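Local atomic coordinates of lipopolysaccharide heptosyltransferase 2 (Escherichia coli, PDB entry 1PSW), a protein that transfers the second heptose from an ADP-heptose donor to the inner core of lipopolysaccharide during outer membrane biogenesis. Residues R180-F185 with A260-I265; Y214-F219 with A241-L246. All blocks are in the same frame, centred on the assembly; numbering follows the deposited sequence.

Contact 1: residues R180-F185 with A260-I265; sequences RPMIGF and AACKAI
Met-182 to Gly-184 and Lys-263 to Ile-265 run parallel, held by two backbone hydrogen bonds: Lys-263 N gives to Met-182 O at 2.7 Å, and Gly-184 N to Ala-264 O at 3.0 Å. The second is nearly straight, 172° at the hydrogen. A water bridges the segments next to these bonds, accepting from Met-182 N and donating to Ala-261 O, so the strand is also tied to the turn leading into 264-268. Met-182, a selenomethionine here, runs straight to SE and then bends at its last torsion (chi3 -66°), which brings the methyl CE against Ala-261; CE sits 3.4 Å from Ala-261 CB, tighter than a usual methyl contact. Gly-184 lies under two side chains of the other segment. Cys-262 SG hangs 3.8 Å from Gly-184 CA, and Ile-265 CD1 approaches the same CA from the same face of the sheet. A beta carbon on Gly-184 would fall 2.8 Å from Ile-265 CD1, and this leaves little room for anything larger than glycine. On the opposite face Ile-183 reaches over with CD1, 4.0 Å from Ala-264 CB; Leu-209 of helix 199-211 packs on Ile-183, while Leu-339 and Leu-343 of helix 332-347 pack on Ala-264. At the exposed end, the Lys-263 chain is bent, and its CG and CE both touch Pro-181 CB, CG at 3.7 Å. Strands 182-186 and 264-268 are the middle pair of a six-stranded parallel sheet ordered 3-2-1-4-5-6, the first and fourth strands in chain order, and their junction is the topological switch point of a Rossmann-like domain, here the C-terminal half of a GT-B glycosyltransferase.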
loop_
_atom_site.group_PDB
_atom_site.type_symbol
_atom_site.label_atom_id
_atom_site.label_comp_id
_atom_site.label_asym_id
_atom_site.label_seq_id
_atom_site.Cartn_x
_atom_site.Cartn_y
_atom_site.Cartn_z
ATOM N N ARG A 180 -17.226 18.063 -11.142
ATOM C CA ARG A 180 -17.059 18.258 -9.704
ATOM C C ARG A 180 -15.827 17.527 -9.176
ATOM O O ARG A 180 -15.500 16.429 -9.635
ATOM C CB ARG A 180 -18.329 17.819 -8.945
ATOM C CG ARG A 180 -19.386 18.927 -8.898
ATOM C CD ARG A 180 -20.811 18.444 -8.647
ATOM N NE ARG A 180 -20.982 17.808 -7.352
ATOM C CZ ARG A 180 -21.997 18.041 -6.520
ATOM N NH1 ARG A 180 -22.953 18.905 -6.835
ATOM N NH2 ARG A 180 -22.057 17.405 -5.359
ATOM N N PRO A 181 -15.105 18.153 -8.228
ATOM C CA PRO A 181 -13.903 17.560 -7.629
ATOM C C PRO A 181 -14.258 16.274 -6.892
ATOM O O PRO A 181 -15.365 16.137 -6.371
ATOM C CB PRO A 181 -13.393 18.665 -6.702
ATOM C CG PRO A 181 -14.642 19.413 -6.338
ATOM C CD PRO A 181 -15.357 19.492 -7.666
HETATM N N MSE A 182 -13.313 15.343 -6.837
HETATM C CA MSE A 182 -13.560 14.062 -6.207
HETATM C C MSE A 182 -12.872 13.810 -4.879
HETATM O O MSE A 182 -11.727 14.207 -4.651
HETATM C CB MSE A 182 -13.150 12.929 -7.148
HETATM C CG MSE A 182 -13.524 13.161 -8.593
HETATM SE SE MSE A 182 -12.925 11.714 -9.731
HETATM C CE MSE A 182 -11.044 11.936 -9.568
ATOM N N ILE A 183 -13.590 13.115 -4.010
ATOM C CA ILE A 183 -13.062 12.712 -2.719
ATOM C C ILE A 183 -13.120 11.191 -2.819
ATOM O O ILE A 183 -14.124 10.631 -3.263
ATOM C CB ILE A 183 -13.954 13.186 -1.562
ATOM C CG1 ILE A 183 -13.977 14.726 -1.516
ATOM C CG2 ILE A 183 -13.442 12.595 -0.252
ATOM C CD1 ILE A 183 -12.644 15.356 -1.132
ATOM N N GLY A 184 -12.040 10.522 -2.444
ATOM C CA GLY A 184 -12.042 9.076 -2.512
ATOM C C GLY A 184 -12.180 8.439 -1.138
ATOM O O GLY A 184 -11.617 8.936 -0.169
ATOM N N PHE A 185 -12.954 7.356 -1.056
ATOM C CA PHE A 185 -13.153 6.606 0.190
ATOM C C PHE A 185 -12.594 5.196 -0.013
ATOM O O PHE A 185 -12.731 4.622 -1.089
ATOM C CB PHE A 185 -14.650 6.449 0.534
ATOM C CG PHE A 185 -15.341 7.710 1.001
ATOM C CD1 PHE A 185 -14.649 8.903 1.141
ATOM C CD2 PHE A 185 -16.705 7.684 1.311
ATOM C CE1 PHE A 185 -15.299 10.070 1.581
ATOM C CE2 PHE A 185 -17.368 8.834 1.749
ATOM C CZ PHE A 185 -16.660 10.029 1.885
ATOM N N ALA A 260 -4.835 9.369 -7.272
ATOM C CA ALA A 260 -4.041 10.564 -7.529
ATOM C C ALA A 260 -4.938 11.716 -7.995
ATOM O O ALA A 260 -4.649 12.876 -7.726
ATOM C CB ALA A 260 -2.985 10.257 -8.598
ATOM N N ALA A 261 -6.030 11.392 -8.689
ATOM C CA ALA A 261 -6.947 12.412 -9.200
ATOM C C ALA A 261 -7.895 12.985 -8.143
ATOM O O ALA A 261 -8.590 13.962 -8.399
ATOM C CB ALA A 261 -7.746 11.848 -10.369
ATOM N N CYS A 262 -7.933 12.371 -6.965
ATOM C CA CYS A 262 -8.800 12.835 -5.879
ATOM C C CYS A 262 -8.217 14.001 -5.108
ATOM O O CYS A 262 -7.012 14.049 -4.887
ATOM C CB CYS A 262 -9.055 11.719 -4.870
ATOM S SG CYS A 262 -10.040 10.328 -5.509
ATOM N N LYS A 263 -9.078 14.910 -4.649
ATOM C CA LYS A 263 -8.624 16.063 -3.869
ATOM C C LYS A 263 -8.180 15.633 -2.470
ATOM O O LYS A 263 -7.346 16.292 -1.843
ATOM C CB LYS A 263 -9.745 17.092 -3.752
ATOM C CG LYS A 263 -10.238 17.630 -5.085
ATOM C CD LYS A 263 -9.193 18.498 -5.757
ATOM C CE LYS A 263 -9.699 19.019 -7.089
ATOM N NZ LYS A 263 -8.752 20.006 -7.671
ATOM N N ALA A 264 -8.761 14.538 -1.987
ATOM C CA ALA A 264 -8.433 13.988 -0.677
ATOM C C ALA A 264 -8.953 12.565 -0.595
ATOM O O ALA A 264 -9.802 12.156 -1.388
ATOM C CB ALA A 264 -9.047 14.829 0.438
ATOM N N ILE A 265 -8.439 11.824 0.381
ATOM C CA ILE A 265 -8.812 10.431 0.589
ATOM C C ILE A 265 -9.161 10.202 2.053
ATOM O O ILE A 265 -8.548 10.794 2.935
ATOM C CB ILE A 265 -7.632 9.483 0.237
ATOM C CG1 ILE A 265 -7.214 9.686 -1.229
ATOM C CG2 ILE A 265 -8.022 8.042 0.504
ATOM C CD1 ILE A 265 -8.281 9.328 -2.250
HETATM O O HOH W 1 -10.673 15.777 -8.051
#

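Contact 2: residues Y214-F219 with A241-L246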
loop_
_atom_site.group_PDB
_atom_site.type_symbol
_atom_site.label_atom_id
_atom_site.label_comp_id
_atom_site.label_asym_id
_atom_site.label_seq_id
_atom_site.Cartn_x
_atom_site.Cartn_y
_atom_site.Cartn_z
ATOM N N TYR A 214 -18.785 18.295 -3.755
ATOM C CA TYR A 214 -17.856 17.244 -4.155
ATOM C C TYR A 214 -18.613 16.014 -4.651
ATOM O O TYR A 214 -19.831 15.919 -4.500
ATOM C CB TYR A 214 -16.980 16.832 -2.957
ATOM C CG TYR A 214 -15.978 17.874 -2.514
ATOM C CD1 TYR A 214 -14.736 17.986 -3.146
ATOM C CD2 TYR A 214 -16.274 18.764 -1.476
ATOM C CE1 TYR A 214 -13.817 18.960 -2.759
ATOM C CE2 TYR A 214 -15.359 19.741 -1.083
ATOM C CZ TYR A 214 -14.137 19.832 -1.729
ATOM O OH TYR A 214 -13.232 20.798 -1.359
ATOM N N GLN A 215 -17.888 15.087 -5.271
ATOM C CA GLN A 215 -18.467 13.819 -5.694
ATOM C C GLN A 215 -17.597 12.795 -4.969
ATOM O O GLN A 215 -16.445 13.080 -4.639
ATOM C CB GLN A 215 -18.404 13.626 -7.213
ATOM C CG GLN A 215 -17.016 13.501 -7.818
ATOM C CD GLN A 215 -17.080 13.137 -9.291
ATOM O OE1 GLN A 215 -17.566 12.064 -9.651
ATOM N NE2 GLN A 215 -16.601 14.032 -10.151
ATOM N N VAL A 216 -18.143 11.615 -4.710
ATOM C CA VAL A 216 -17.412 10.587 -3.979
ATOM C C VAL A 216 -17.158 9.348 -4.831
ATOM O O VAL A 216 -17.971 8.978 -5.682
ATOM C CB VAL A 216 -18.201 10.199 -2.690
ATOM C CG1 VAL A 216 -17.527 9.044 -1.960
ATOM C CG2 VAL A 216 -18.302 11.418 -1.781
ATOM N N VAL A 217 -16.002 8.731 -4.611
ATOM C CA VAL A 217 -15.624 7.523 -5.320
ATOM C C VAL A 217 -15.137 6.531 -4.275
ATOM O O VAL A 217 -14.305 6.867 -3.434
ATOM C CB VAL A 217 -14.484 7.792 -6.335
ATOM C CG1 VAL A 217 -14.138 6.512 -7.087
ATOM C CG2 VAL A 217 -14.894 8.890 -7.307
ATOM N N LEU A 218 -15.655 5.309 -4.338
ATOM C CA LEU A 218 -15.301 4.255 -3.386
ATOM C C LEU A 218 -14.317 3.300 -4.043
ATOM O O LEU A 218 -14.596 2.773 -5.118
ATOM C CB LEU A 218 -16.563 3.481 -2.974
ATOM C CG LEU A 218 -17.782 4.352 -2.640
ATOM C CD1 LEU A 218 -19.032 3.497 -2.441
ATOM C CD2 LEU A 218 -17.486 5.173 -1.382
ATOM N N PHE A 219 -13.171 3.085 -3.397
ATOM C CA PHE A 219 -12.141 2.187 -3.916
ATOM C C PHE A 219 -12.039 0.949 -3.040
ATOM O O PHE A 219 -12.286 1.014 -1.834
ATOM C CB PHE A 219 -10.765 2.865 -3.934
ATOM C CG PHE A 219 -10.686 4.077 -4.810
ATOM C CD1 PHE A 219 -10.693 3.952 -6.193
ATOM C CD2 PHE A 219 -10.580 5.350 -4.248
ATOM C CE1 PHE A 219 -10.595 5.076 -7.008
ATOM C CE2 PHE A 219 -10.480 6.482 -5.052
ATOM C CZ PHE A 219 -10.488 6.344 -6.433
ATOM N N ALA A 241 -26.111 9.921 -7.544
ATOM C CA ALA A 241 -25.611 10.363 -8.842
ATOM C C ALA A 241 -24.200 10.923 -8.707
ATOM O O ALA A 241 -23.490 11.100 -9.700
ATOM C CB ALA A 241 -26.535 11.427 -9.420
ATOM N N TRP A 242 -23.804 11.201 -7.469
ATOM C CA TRP A 242 -22.484 11.751 -7.187
ATOM C C TRP A 242 -21.625 10.831 -6.323
ATOM O O TRP A 242 -20.690 11.281 -5.660
ATOM C CB TRP A 242 -22.619 13.113 -6.508
ATOM C CG TRP A 242 -23.172 14.176 -7.408
ATOM C CD1 TRP A 242 -24.325 14.892 -7.231
ATOM C CD2 TRP A 242 -22.566 14.683 -8.603
ATOM N NE1 TRP A 242 -24.468 15.818 -8.238
ATOM C CE2 TRP A 242 -23.403 15.711 -9.094
ATOM C CE3 TRP A 242 -21.392 14.371 -9.306
ATOM C CZ2 TRP A 242 -23.106 16.429 -10.254
ATOM C CZ3 TRP A 242 -21.095 15.088 -10.463
ATOM C CH2 TRP A 242 -21.951 16.106 -10.923
ATOM N N CYS A 243 -21.950 9.544 -6.329
ATOM C CA CYS A 243 -21.189 8.559 -5.568
ATOM C C CYS A 243 -21.029 7.302 -6.420
ATOM O O CYS A 243 -22.007 6.632 -6.743
ATOM C CB CYS A 243 -21.887 8.214 -4.245
ATOM S SG CYS A 243 -20.917 7.068 -3.212
ATOM N N ARG A 244 -19.789 6.990 -6.785
ATOM C CA ARG A 244 -19.497 5.827 -7.615
ATOM C C ARG A 244 -18.745 4.731 -6.868
ATOM O O ARG A 244 -17.732 4.989 -6.213
ATOM C CB ARG A 244 -18.687 6.264 -8.839
ATOM C CG ARG A 244 -18.355 5.148 -9.815
ATOM C CD ARG A 244 -18.908 5.446 -11.203
ATOM N NE ARG A 244 -18.335 4.574 -12.228
ATOM C CZ ARG A 244 -18.588 3.274 -12.342
ATOM N NH1 ARG A 244 -19.418 2.680 -11.492
ATOM N NH2 ARG A 244 -18.006 2.565 -13.303
ATOM N N ASN A 245 -19.253 3.509 -6.977
ATOM C CA ASN A 245 -18.636 2.358 -6.334
ATOM C C ASN A 245 -17.693 1.662 -7.318
ATOM O O ASN A 245 -18.141 0.948 -8.213
ATOM C CB ASN A 245 -19.723 1.382 -5.855
ATOM C CG ASN A 245 -19.155 0.159 -5.151
ATOM O OD1 ASN A 245 -17.966 0.102 -4.829
ATOM N ND2 ASN A 245 -20.012 -0.829 -4.901
ATOM N N LEU A 246 -16.388 1.873 -7.159
ATOM C CA LEU A 246 -15.413 1.247 -8.041
ATOM C C LEU A 246 -14.710 0.064 -7.366
ATOM O O LEU A 246 -13.745 -0.475 -7.901
ATOM C CB LEU A 246 -14.380 2.280 -8.522
ATOM C CG LEU A 246 -14.922 3.438 -9.371
ATOM C CD1 LEU A 246 -13.784 4.338 -9.823
ATOM C CD2 LEU A 246 -15.672 2.882 -10.573
#
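Leu-218 lies against Cys-243 and Asn-245 across two parallel strands whose axes run 11° apart. Its CB sits 3.8 Å from Arg-244 O, with Asn-245 OD1 a little farther off. CG is beside the backbone N (chi1 -45°) and comes closer to that carbonyl oxygen, 3.6 Å. Beyond it CD1 ends 4.1 Å from Asn-245 CB and equally near Cys-243 SG, whereas CD2 turns toward Phe-185 in the next strand. An alanine here would probably open a gap between Cys-243 SG and Asn-245 CB, leaving both without the methyl they rest on. Four backbone hydrogen bonds join the strands, from Val-216 N to Trp-242 O (2.7 Å) at one end to Leu-246 N and Leu-218 O at the other. Helices 225-232 and 237-240 link strand 215-218 to 243-245, making a beta-alpha-beta crossover at the edge of the sheet; Asn-245 OD1 accepts from Ala-247 N, and its ND2 ties the second strand back to Asn-229 OD1 and His-225 O of helix 225-232. On the other face Val-217 CG1 meets Leu-246 CD1 at 3.5 Å and also lies above one face of the Phe-219 ring, offset toward its rim. Leu-246 CD2 sits 3.4 Å above the centre of the Arg-244 guanidinium, whose NE bonds to Phe-174 O. Trp-242 CE3 touches Gln-215 CB at 3.7 Å, and its ring system also receives Arg-180 in a cation-pi contact.

In the fold
The centres of the two contacts are 9 Å apart in one parallel sheet, and along the chain contact 2 is nested inside the loop closed by contact 1. Strand 182-186 belongs to contact 1 and its neighbour 215-218 to contact 2, so together they give four successive strands: 243-245 at the edge, 215-218, 182-186 and 264-268. Backbone bonds such as Phe-185 N to Val-217 O (2.8 Å) join the two contacts, and Gln-215 NE2 holds Arg-180 O just before strand 182-186 begins. The chain thus builds outward to the edge at 243-245, then returns through helix 252-260 to the far side of its first strand, and 283-287 and 302-306 extend this Rossmann-like half beyond 264-268.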